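PDB 1UDD: transcriptional regulator from Pyrococcus horikoshii, which is of unsettled function but belongs to the all-helical TenA family and assembles from four copies of one chain. Local coordinates for residues A[1-4]-A[5-9]; A[13-16]-A[17-20]; A[47-50]-A[51-55]; A[76-79]-A[80-84]. One frame throughout, in Å; residues are numbered along the deposited sequence.

How the contacts relate
All four contacts are local, made along a helix, at its start, or where one helix hands over to the next, and illustrate how chemistry follows place. Contact 1, at the surface, begins helix 5-11 with a carboxylate bond; contact 2, partly buried, lies on helix 14-21, with Trp-17 and Ile-20 buried, Lys-18 and Lys-19 exposed. Contact 3, the buried case within helix 36-63, is dominated by aromatic and aliphatic groups. Contact 4 is the polar turn between helices 68-79 and 82-93. Contacts 3 and 4, their centres about 10 Å apart, pack on each other through Thr-54, Glu-79 and Val-80, and both touch the second subunit; contacts 1 and 2 touch no other chain of the assembly.

Contact 1: A[1-4]-A[5-9]; sequences MRVM and ITDKL
The start of helix 5-11 is an N-terminal cap in which Met-4 holds the N-cap position and Asp-7 is the third residue of the first turn. Asp-7 turns its carboxylate back, so that OD2 accepts the backbone N-H of Met-4 (N to OD2 2.8 Å, angle at the hydrogen 155°). This is the side-chain-to-backbone arm of a capping box; the reverse arm is absent, as the methionine side chain offers no oxygen. The N-H meets OD2 on its anti side and 28° out of the carboxylate plane. CG of Asp-7 lies anti to its own carbonyl carbon (chi1 -72°), which leaves the carboxylate beside the helix start, where its negative charge would probably interact well with the helix dipole. OD2 also lies 3.3 Å from CB of Met-4.

The carbonyl of Met-4 begins the helical ladder. Its O accepts from Lys-8 N at 3.1 Å and, weakly, from Asp-7 N. Val-3, one residue ahead of the cap, sends CG2 to CG of Lys-8 at 3.7 Å, the pairing of positions found in a hydrophobic staple, here with the aliphatic part of a lysine as one partner. The same methyl carbon lies 3.7 Å from CB of Asp-7. Beyond these carbons the lysine chain bends at its third torsion, and its amino group makes a cation-pi contact with Tyr-190.

The capped turn rests against three helices: Ile-5 packs on Ile-182 of helix 169-183 and on Leu-193 of helix 190-213, while Thr-6, bonded through OG1 to Asp-183, also touches Leu-134 and Trp-138 of helix 126-146.

Contact 2: A[13-16]-A[17-20]; sequences SEQI and WKKI
Ser-13 meets the indole of Trp-17 from above, one turn back along the chain, where helix 14-21 begins. Its OG stands over one face of the ring, 3.6 Å from NE1 of Trp-17. With OG over the face, the in-plane N-H is not directed at it; OG bonds to the carbonyl O of Leu-9 and NE1 to OG of Ser-201. Ile-16 comes to the same ring from another direction, its CG1 near the ring plane at the edge, 3.7 Å from CD1 of Trp-17. The indole is thus touched over a face by the N-cap residue and at an edge by a residue of its own helix.

Further along the helix, Ile-16 and Ile-20 lie alongside each other and point the same way, their CD1 methyl groups 3.7 Å apart. The first torsion of Ile-16 (105°) is well away from a staggered position, which suggests some local strain in this side chain as modelled. Gln-15 and Lys-18 also run side by side: the glutamine bends at its second torsion (34°), bringing NE2 within 3.6 Å of the lysine CD, a contact of amide with chain carbon.

Outward from this shell, helices 126-146 and 190-213 set the indole in place. Trp-138 meets it edge-to-face, Ser-139 and Glu-142 pack on it, and Ile-20 reaches Ile-143 and Glu-204. The helical backbone fixes the spacing of all these groups. Trp-17 N bonds to Ser-13 O at 3.1 Å, whereas two residues further on the bond from Lys-19 N to Gln-15 O is weak at 3.3 Å, with CG of Lys-19 equally 3.3 Å from that same oxygen.

Contact 3: A[47-50]-A[51-55]; sequences FNYL and VGLTR
Val-51 lays its CG2 methyl over one face of the Phe-47 ring, a CH-pi contact between successive turns of helix 36-63, the long helix that runs through the buried part of this all-helical fold. The methyl carbon is 3.8 Å from the ring centroid, 21° off the normal, and is shifted toward the rim, with CZ of Phe-47 the nearest ring atom. Phe-47 CG lies anti to its backbone N (chi1 180°), which carries the ring out from the helix with a lean toward the next turn, where Val-51 lies. Tyr-66 of the second subunit is a further partner of the ring, meeting it edge-to-face.

On another side of the helix, Leu-53 CD1 approaches the Tyr-49 ring at its edge, 4.1 Å from CE2. The tyrosine hydroxyl is bonded to Glu-204, and its ring stacks edge-to-face with Phe-207; these partners in helix 190-213 probably help to set how it lies.

Val-51 and Thr-54 also pack on Met-69 and Ile-73 of the second subunit. Buried Thr-54 satisfies its hydroxyl within the helix. OG1 donates to Leu-50 O at 2.8 Å, and Thr-54 N reaches this oxygen at 3.2 Å from the opposite face of the carbonyl plane.

Contact 4: A[76-79]-A[80-84]; sequences ARDE and VTVEV
Asp-78 O receives two backbone N-H groups from the following turn: Glu-83 N at 3.0 Å, nearly straight at 169°, and Thr-81 N at 3.3 Å, a weak bond. The stronger one spans five residues, one more than in a regular alpha helix. Arg-77 O accepts the Thr-81 hydroxyl, OG1 to O 2.9 Å, with the donor 42° above the carbonyl plane. The threonine torsion (chi1 63°) sets OG1 between its backbone N and carbonyl carbon, where it also stands over one face of the Arg-77 guanidinium, 3.7 Å from NE. These bonds join the end of helix 68-79 to the start of helix 82-93: Val-80 leaves the helical conformation, and Thr-81 is the N-cap of the second helix, though its hydroxyl turns back to the first and makes no capping bond.

Arg-77 NH1 forms a salt bridge with Asp-78 OD1 at 3.1 Å, roughly in the guanidinium plane, while its NE pairs with Glu-74 of the second subunit. Glu-79 and Glu-83 run obliquely past each other, with OE2 of Glu-79 3.6 Å from CG of Glu-83. Their carboxylate planes are close to parallel, and Glu-79 OE2 lies 5.0 Å from Glu-83 OE1, close enough that the like charges may raise the proton affinity of one.

Contact 1: A[1-4]-A[5-9]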
loop_
_atom_site.group_PDB
_atom_site.type_symbol
_atom_site.label_atom_id
_atom_site.label_comp_id
_atom_site.label_asym_id
_atom_site.label_seq_id
_atom_site.Cartn_x
_atom_site.Cartn_y
_atom_site.Cartn_z
ATOM N N MET A 1 33.174 11.553 -16.312
ATOM C CA MET A 1 32.351 12.766 -16.562
ATOM C C MET A 1 30.879 12.383 -16.498
ATOM O O MET A 1 30.009 13.072 -17.036
ATOM C CB MET A 1 32.700 13.372 -17.923
ATOM C CG MET A 1 32.948 12.348 -19.023
ATOM S SD MET A 1 32.045 12.721 -20.564
ATOM C CE MET A 1 33.021 14.118 -21.209
ATOM N N ARG A 2 30.625 11.262 -15.836
ATOM C CA ARG A 2 29.277 10.731 -15.615
ATOM C C ARG A 2 28.387 10.354 -16.799
ATOM O O ARG A 2 28.006 11.193 -17.607
ATOM C CB ARG A 2 28.479 11.682 -14.706
ATOM C CG ARG A 2 29.028 11.795 -13.291
ATOM C CD ARG A 2 27.902 11.819 -12.270
ATOM N NE ARG A 2 27.015 12.972 -12.425
ATOM C CZ ARG A 2 27.070 14.075 -11.680
ATOM N NH1 ARG A 2 27.971 14.191 -10.713
ATOM N NH2 ARG A 2 26.217 15.067 -11.904
ATOM N N VAL A 3 28.047 9.074 -16.870
ATOM C CA VAL A 3 27.140 8.573 -17.895
ATOM C C VAL A 3 25.770 8.628 -17.211
ATOM O O VAL A 3 25.687 9.017 -16.048
ATOM C CB VAL A 3 27.489 7.134 -18.294
ATOM C CG1 VAL A 3 28.871 7.110 -18.952
ATOM C CG2 VAL A 3 27.459 6.223 -17.062
ATOM N N MET A 4 24.698 8.268 -17.907
ATOM C CA MET A 4 23.367 8.321 -17.293
ATOM C C MET A 4 23.099 7.152 -16.332
ATOM O O MET A 4 23.812 6.147 -16.324
ATOM C CB MET A 4 22.278 8.303 -18.368
ATOM C CG MET A 4 22.241 9.492 -19.300
ATOM S SD MET A 4 20.846 9.279 -20.454
ATOM C CE MET A 4 20.992 10.724 -21.491
ATOM N N ILE A 5 22.053 7.294 -15.528
ATOM C CA ILE A 5 21.655 6.247 -14.595
ATOM C C ILE A 5 21.386 4.929 -15.345
ATOM O O ILE A 5 21.919 3.889 -14.962
ATOM C CB ILE A 5 20.393 6.664 -13.839
ATOM C CG1 ILE A 5 20.699 7.913 -12.998
ATOM C CG2 ILE A 5 19.872 5.507 -12.990
ATOM C CD1 ILE A 5 19.519 8.403 -12.181
ATOM N N THR A 6 20.580 4.963 -16.412
ATOM C CA THR A 6 20.299 3.737 -17.155
ATOM C C THR A 6 21.551 3.180 -17.852
ATOM O O THR A 6 21.621 1.985 -18.135
ATOM C CB THR A 6 19.137 3.914 -18.189
ATOM O OG1 THR A 6 19.452 4.955 -19.132
ATOM C CG2 THR A 6 17.828 4.261 -17.456
ATOM N N ASP A 7 22.529 4.043 -18.136
ATOM C CA ASP A 7 23.787 3.590 -18.734
ATOM C C ASP A 7 24.451 2.686 -17.686
ATOM O O ASP A 7 24.888 1.582 -17.981
ATOM C CB ASP A 7 24.716 4.772 -19.044
ATOM C CG ASP A 7 24.243 5.610 -20.235
ATOM O OD1 ASP A 7 23.587 5.073 -21.150
ATOM O OD2 ASP A 7 24.546 6.812 -20.259
ATOM N N LYS A 8 24.501 3.167 -16.453
ATOM C CA LYS A 8 25.089 2.412 -15.349
ATOM C C LYS A 8 24.357 1.113 -15.075
ATOM O O LYS A 8 24.983 0.108 -14.769
ATOM C CB LYS A 8 25.087 3.270 -14.083
ATOM C CG LYS A 8 26.005 4.468 -14.179
ATOM C CD LYS A 8 25.591 5.577 -13.231
ATOM C CE LYS A 8 26.073 5.370 -11.818
ATOM N NZ LYS A 8 25.621 6.529 -10.957
ATOM N N LEU A 9 23.029 1.132 -15.169
ATOM C CA LEU A 9 22.246 -0.067 -14.917
ATOM C C LEU A 9 22.586 -1.144 -15.939
ATOM O O LEU A 9 22.708 -2.334 -15.590
ATOM C CB LEU A 9 20.737 0.251 -14.948
ATOM C CG LEU A 9 20.250 1.309 -13.938
ATOM C CD1 LEU A 9 18.741 1.501 -14.057
ATOM C CD2 LEU A 9 20.593 0.872 -12.518
#

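Contact 2: A[13-16]-A[17-20]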
loop_
_atom_site.group_PDB
_atom_site.type_symbol
_atom_site.label_atom_id
_atom_site.label_comp_id
_atom_site.label_asym_id
_atom_site.label_seq_id
_atom_site.Cartn_x
_atom_site.Cartn_y
_atom_site.Cartn_z
ATOM N N SER A 13 24.928 -4.734 -15.203
ATOM C CA SER A 13 24.245 -6.020 -15.328
ATOM C C SER A 13 24.621 -6.754 -16.598
ATOM O O SER A 13 23.924 -7.693 -17.000
ATOM C CB SER A 13 22.723 -5.821 -15.304
ATOM O OG SER A 13 22.315 -4.930 -16.328
ATOM N N GLU A 14 25.726 -6.338 -17.217
ATOM C CA GLU A 14 26.200 -6.922 -18.479
ATOM C C GLU A 14 26.319 -8.439 -18.506
ATOM O O GLU A 14 25.932 -9.098 -19.483
ATOM C CB GLU A 14 27.572 -6.320 -18.861
ATOM C CG GLU A 14 27.516 -4.847 -19.325
ATOM C CD GLU A 14 28.890 -4.223 -19.502
ATOM O OE1 GLU A 14 29.851 -4.735 -18.896
ATOM O OE2 GLU A 14 29.018 -3.206 -20.219
ATOM N N GLN A 15 26.866 -9.006 -17.442
ATOM C CA GLN A 15 27.046 -10.440 -17.446
ATOM C C GLN A 15 25.741 -11.233 -17.426
ATOM O O GLN A 15 25.624 -12.254 -18.108
ATOM C CB GLN A 15 27.964 -10.855 -16.303
ATOM C CG GLN A 15 28.658 -12.170 -16.576
ATOM C CD GLN A 15 28.988 -12.361 -18.056
ATOM O OE1 GLN A 15 29.841 -11.658 -18.625
ATOM N NE2 GLN A 15 28.296 -13.312 -18.691
ATOM N N ILE A 16 24.746 -10.781 -16.679
ATOM C CA ILE A 16 23.531 -11.565 -16.681
ATOM C C ILE A 16 22.715 -11.319 -17.961
ATOM O O ILE A 16 22.029 -12.218 -18.423
ATOM C CB ILE A 16 22.695 -11.331 -15.401
ATOM C CG1 ILE A 16 21.506 -10.459 -15.697
ATOM C CG2 ILE A 16 23.547 -10.806 -14.274
ATOM C CD1 ILE A 16 20.253 -11.301 -15.641
ATOM N N TRP A 17 22.805 -10.119 -18.549
ATOM C CA TRP A 17 22.076 -9.862 -19.787
ATOM C C TRP A 17 22.659 -10.730 -20.905
ATOM O O TRP A 17 21.933 -11.211 -21.772
ATOM C CB TRP A 17 22.112 -8.375 -20.147
ATOM C CG TRP A 17 21.042 -7.577 -19.393
ATOM C CD1 TRP A 17 20.696 -7.708 -18.083
ATOM C CD2 TRP A 17 20.166 -6.580 -19.941
ATOM N NE1 TRP A 17 19.648 -6.865 -17.775
ATOM C CE2 TRP A 17 19.302 -6.162 -18.901
ATOM C CE3 TRP A 17 20.024 -6.003 -21.214
ATOM C CZ2 TRP A 17 18.311 -5.194 -19.093
ATOM C CZ3 TRP A 17 19.036 -5.042 -21.404
ATOM C CH2 TRP A 17 18.193 -4.647 -20.345
ATOM N N LYS A 18 23.971 -10.957 -20.861
ATOM C CA LYS A 18 24.614 -11.811 -21.844
ATOM C C LYS A 18 24.016 -13.222 -21.738
ATOM O O LYS A 18 23.693 -13.853 -22.753
ATOM C CB LYS A 18 26.120 -11.847 -21.588
ATOM C CG LYS A 18 26.891 -12.748 -22.525
ATOM C CD LYS A 18 28.381 -12.665 -22.248
ATOM C CE LYS A 18 29.146 -13.681 -23.085
ATOM N NZ LYS A 18 30.592 -13.652 -22.744
ATOM N N LYS A 19 23.854 -13.719 -20.510
ATOM C CA LYS A 19 23.270 -15.051 -20.313
ATOM C C LYS A 19 21.821 -15.045 -20.817
ATOM O O LYS A 19 21.303 -16.062 -21.274
ATOM C CB LYS A 19 23.287 -15.445 -18.836
ATOM C CG LYS A 19 24.656 -15.419 -18.160
ATOM C CD LYS A 19 24.488 -15.815 -16.691
ATOM C CE LYS A 19 25.761 -15.627 -15.893
ATOM N NZ LYS A 19 26.874 -16.395 -16.496
ATOM N N ILE A 20 21.158 -13.898 -20.722
ATOM C CA ILE A 20 19.786 -13.802 -21.220
ATOM C C ILE A 20 19.805 -13.861 -22.752
ATOM O O ILE A 20 19.012 -14.577 -23.367
ATOM C CB ILE A 20 19.128 -12.483 -20.833
ATOM C CG1 ILE A 20 18.909 -12.433 -19.319
ATOM C CG2 ILE A 20 17.822 -12.311 -21.626
ATOM C CD1 ILE A 20 18.306 -11.109 -18.814
#

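Contact 3: A[47-50]-A[51-55]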
loop_
_atom_site.group_PDB
_atom_site.type_symbol
_atom_site.label_atom_id
_atom_site.label_comp_id
_atom_site.label_asym_id
_atom_site.label_seq_id
_atom_site.Cartn_x
_atom_site.Cartn_y
_atom_site.Cartn_z
ATOM N N PHE A 47 0.239 -15.044 -18.785
ATOM C CA PHE A 47 -0.950 -14.385 -18.252
ATOM C C PHE A 47 -0.626 -13.731 -16.912
ATOM O O PHE A 47 -0.868 -12.542 -16.702
ATOM C CB PHE A 47 -2.093 -15.372 -18.038
ATOM C CG PHE A 47 -3.321 -14.731 -17.483
ATOM C CD1 PHE A 47 -4.055 -13.834 -18.254
ATOM C CD2 PHE A 47 -3.733 -14.994 -16.177
ATOM C CE1 PHE A 47 -5.192 -13.204 -17.730
ATOM C CE2 PHE A 47 -4.869 -14.369 -15.643
ATOM C CZ PHE A 47 -5.598 -13.472 -16.424
ATOM N N ASN A 48 -0.071 -14.526 -16.010
ATOM C CA ASN A 48 0.285 -14.043 -14.692
ATOM C C ASN A 48 1.254 -12.865 -14.769
ATOM O O ASN A 48 1.256 -11.995 -13.896
ATOM C CB ASN A 48 0.916 -15.163 -13.881
ATOM C CG ASN A 48 0.974 -14.833 -12.418
ATOM O OD1 ASN A 48 -0.062 -14.624 -11.789
ATOM N ND2 ASN A 48 2.185 -14.772 -11.861
ATOM N N TYR A 49 2.081 -12.857 -15.809
ATOM C CA TYR A 49 3.059 -11.802 -16.029
ATOM C C TYR A 49 2.299 -10.543 -16.454
ATOM O O TYR A 49 2.566 -9.442 -15.968
ATOM C CB TYR A 49 4.041 -12.251 -17.125
ATOM C CG TYR A 49 5.318 -11.432 -17.259
ATOM C CD1 TYR A 49 6.539 -12.060 -17.531
ATOM C CD2 TYR A 49 5.303 -10.038 -17.174
ATOM C CE1 TYR A 49 7.712 -11.324 -17.721
ATOM C CE2 TYR A 49 6.474 -9.291 -17.363
ATOM C CZ TYR A 49 7.669 -9.944 -17.637
ATOM O OH TYR A 49 8.816 -9.218 -17.859
ATOM N N LEU A 50 1.343 -10.733 -17.356
ATOM C CA LEU A 50 0.511 -9.660 -17.884
ATOM C C LEU A 50 -0.249 -8.983 -16.740
ATOM O O LEU A 50 -0.280 -7.748 -16.638
ATOM C CB LEU A 50 -0.457 -10.260 -18.906
ATOM C CG LEU A 50 -1.497 -9.416 -19.632
ATOM C CD1 LEU A 50 -2.207 -10.298 -20.651
ATOM C CD2 LEU A 50 -2.495 -8.827 -18.651
ATOM N N VAL A 51 -0.866 -9.799 -15.888
ATOM C CA VAL A 51 -1.607 -9.287 -14.749
ATOM C C VAL A 51 -0.641 -8.620 -13.748
ATOM O O VAL A 51 -0.882 -7.505 -13.294
ATOM C CB VAL A 51 -2.407 -10.435 -14.038
ATOM C CG1 VAL A 51 -3.069 -9.915 -12.763
ATOM C CG2 VAL A 51 -3.478 -10.986 -14.976
ATOM N N GLY A 52 0.458 -9.295 -13.431
ATOM C CA GLY A 52 1.421 -8.755 -12.479
ATOM C C GLY A 52 2.030 -7.423 -12.890
ATOM O O GLY A 52 2.236 -6.531 -12.055
ATOM N N LEU A 53 2.347 -7.288 -14.172
ATOM C CA LEU A 53 2.919 -6.045 -14.681
ATOM C C LEU A 53 1.872 -4.952 -14.474
ATOM O O LEU A 53 2.188 -3.821 -14.110
ATOM C CB LEU A 53 3.240 -6.191 -16.164
ATOM C CG LEU A 53 4.257 -5.246 -16.808
ATOM C CD1 LEU A 53 5.616 -5.447 -16.149
ATOM C CD2 LEU A 53 4.351 -5.534 -18.320
ATOM N N THR A 54 0.615 -5.304 -14.710
ATOM C CA THR A 54 -0.490 -4.364 -14.542
ATOM C C THR A 54 -0.648 -3.911 -13.087
ATOM O O THR A 54 -0.812 -2.722 -12.824
ATOM C CB THR A 54 -1.802 -4.990 -15.033
ATOM O OG1 THR A 54 -1.669 -5.298 -16.425
ATOM C CG2 THR A 54 -2.962 -4.041 -14.852
ATOM N N ARG A 55 -0.595 -4.852 -12.143
ATOM C CA ARG A 55 -0.732 -4.509 -10.729
ATOM C C ARG A 55 0.352 -3.558 -10.285
ATOM O O ARG A 55 0.079 -2.589 -9.573
ATOM C CB ARG A 55 -0.648 -5.746 -9.818
ATOM C CG ARG A 55 -1.882 -6.611 -9.796
ATOM C CD ARG A 55 -1.760 -7.787 -8.799
ATOM N NE ARG A 55 -2.698 -8.824 -9.200
ATOM C CZ ARG A 55 -4.009 -8.716 -9.060
ATOM N NH1 ARG A 55 -4.516 -7.627 -8.501
ATOM N NH2 ARG A 55 -4.811 -9.656 -9.549
#

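Contact 4: A[76-79]-A[80-84]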
loop_
_atom_site.group_PDB
_atom_site.type_symbol
_atom_site.label_atom_id
_atom_site.label_comp_id
_atom_site.label_asym_id
_atom_site.label_seq_id
_atom_site.Cartn_x
_atom_site.Cartn_y
_atom_site.Cartn_z
ATOM N N ALA A 76 -0.848 0.831 -17.832
ATOM C CA ALA A 76 -1.415 -0.276 -17.069
ATOM C C ALA A 76 -2.689 -0.732 -17.771
ATOM O O ALA A 76 -2.948 -1.928 -17.886
ATOM C CB ALA A 76 -1.735 0.168 -15.649
ATOM N N ARG A 77 -3.470 0.240 -18.236
ATOM C CA ARG A 77 -4.736 -0.011 -18.926
ATOM C C ARG A 77 -4.499 -0.799 -20.221
ATOM O O ARG A 77 -5.192 -1.771 -20.493
ATOM C CB ARG A 77 -5.434 1.328 -19.212
ATOM C CG ARG A 77 -6.758 1.226 -19.949
ATOM C CD ARG A 77 -6.536 1.321 -21.445
ATOM N NE ARG A 77 -7.791 1.335 -22.185
ATOM C CZ ARG A 77 -7.882 1.590 -23.485
ATOM N NH1 ARG A 77 -6.790 1.854 -24.192
ATOM N NH2 ARG A 77 -9.067 1.589 -24.080
ATOM N N ASP A 78 -3.499 -0.392 -20.997
ATOM C CA ASP A 78 -3.172 -1.082 -22.233
ATOM C C ASP A 78 -2.728 -2.511 -21.983
ATOM O O ASP A 78 -3.000 -3.392 -22.795
ATOM C CB ASP A 78 -2.079 -0.341 -22.984
ATOM C CG ASP A 78 -2.566 0.955 -23.579
ATOM O OD1 ASP A 78 -3.783 1.235 -23.496
ATOM O OD2 ASP A 78 -1.728 1.692 -24.132
ATOM N N GLU A 79 -2.036 -2.750 -20.875
ATOM C CA GLU A 79 -1.595 -4.109 -20.572
ATOM C C GLU A 79 -2.788 -5.039 -20.473
ATOM O O GLU A 79 -2.749 -6.150 -20.981
ATOM C CB GLU A 79 -0.851 -4.193 -19.236
ATOM C CG GLU A 79 0.658 -4.130 -19.323
ATOM C CD GLU A 79 1.247 -5.164 -20.258
ATOM O OE1 GLU A 79 1.309 -6.370 -19.916
ATOM O OE2 GLU A 79 1.653 -4.757 -21.352
ATOM N N VAL A 80 -3.846 -4.589 -19.808
ATOM C CA VAL A 80 -5.019 -5.436 -19.619
ATOM C C VAL A 80 -6.162 -5.262 -20.601
ATOM O O VAL A 80 -7.247 -5.769 -20.380
ATOM C CB VAL A 80 -5.563 -5.314 -18.182
ATOM C CG1 VAL A 80 -4.656 -6.069 -17.237
ATOM C CG2 VAL A 80 -5.666 -3.856 -17.778
ATOM N N THR A 81 -5.928 -4.555 -21.694
ATOM C CA THR A 81 -6.982 -4.387 -22.682
ATOM C C THR A 81 -6.427 -4.722 -24.060
ATOM O O THR A 81 -6.607 -5.832 -24.559
ATOM C CB THR A 81 -7.547 -2.950 -22.667
ATOM O OG1 THR A 81 -6.525 -2.014 -23.031
ATOM C CG2 THR A 81 -8.057 -2.608 -21.287
ATOM N N VAL A 82 -5.737 -3.768 -24.665
ATOM C CA VAL A 82 -5.135 -3.965 -25.976
ATOM C C VAL A 82 -4.273 -5.225 -25.971
ATOM O O VAL A 82 -4.388 -6.062 -26.863
ATOM C CB VAL A 82 -4.233 -2.774 -26.351
ATOM C CG1 VAL A 82 -3.654 -2.980 -27.734
ATOM C CG2 VAL A 82 -5.016 -1.470 -26.273
ATOM N N GLU A 83 -3.413 -5.357 -24.960
ATOM C CA GLU A 83 -2.509 -6.498 -24.862
ATOM C C GLU A 83 -3.178 -7.829 -24.534
ATOM O O GLU A 83 -2.688 -8.886 -24.935
ATOM C CB GLU A 83 -1.396 -6.217 -23.843
ATOM C CG GLU A 83 -0.457 -5.110 -24.265
ATOM C CD GLU A 83 0.046 -5.298 -25.682
ATOM O OE1 GLU A 83 0.643 -6.352 -25.966
ATOM O OE2 GLU A 83 -0.154 -4.393 -26.513
ATOM N N VAL A 84 -4.271 -7.797 -23.781
ATOM C CA VAL A 84 -4.976 -9.034 -23.490
ATOM C C VAL A 84 -5.591 -9.497 -24.819
ATOM O O VAL A 84 -5.640 -10.697 -25.109
ATOM C CB VAL A 84 -6.078 -8.824 -22.438
ATOM C CG1 VAL A 84 -7.085 -9.959 -22.510
ATOM C CG2 VAL A 84 -5.457 -8.765 -21.048
#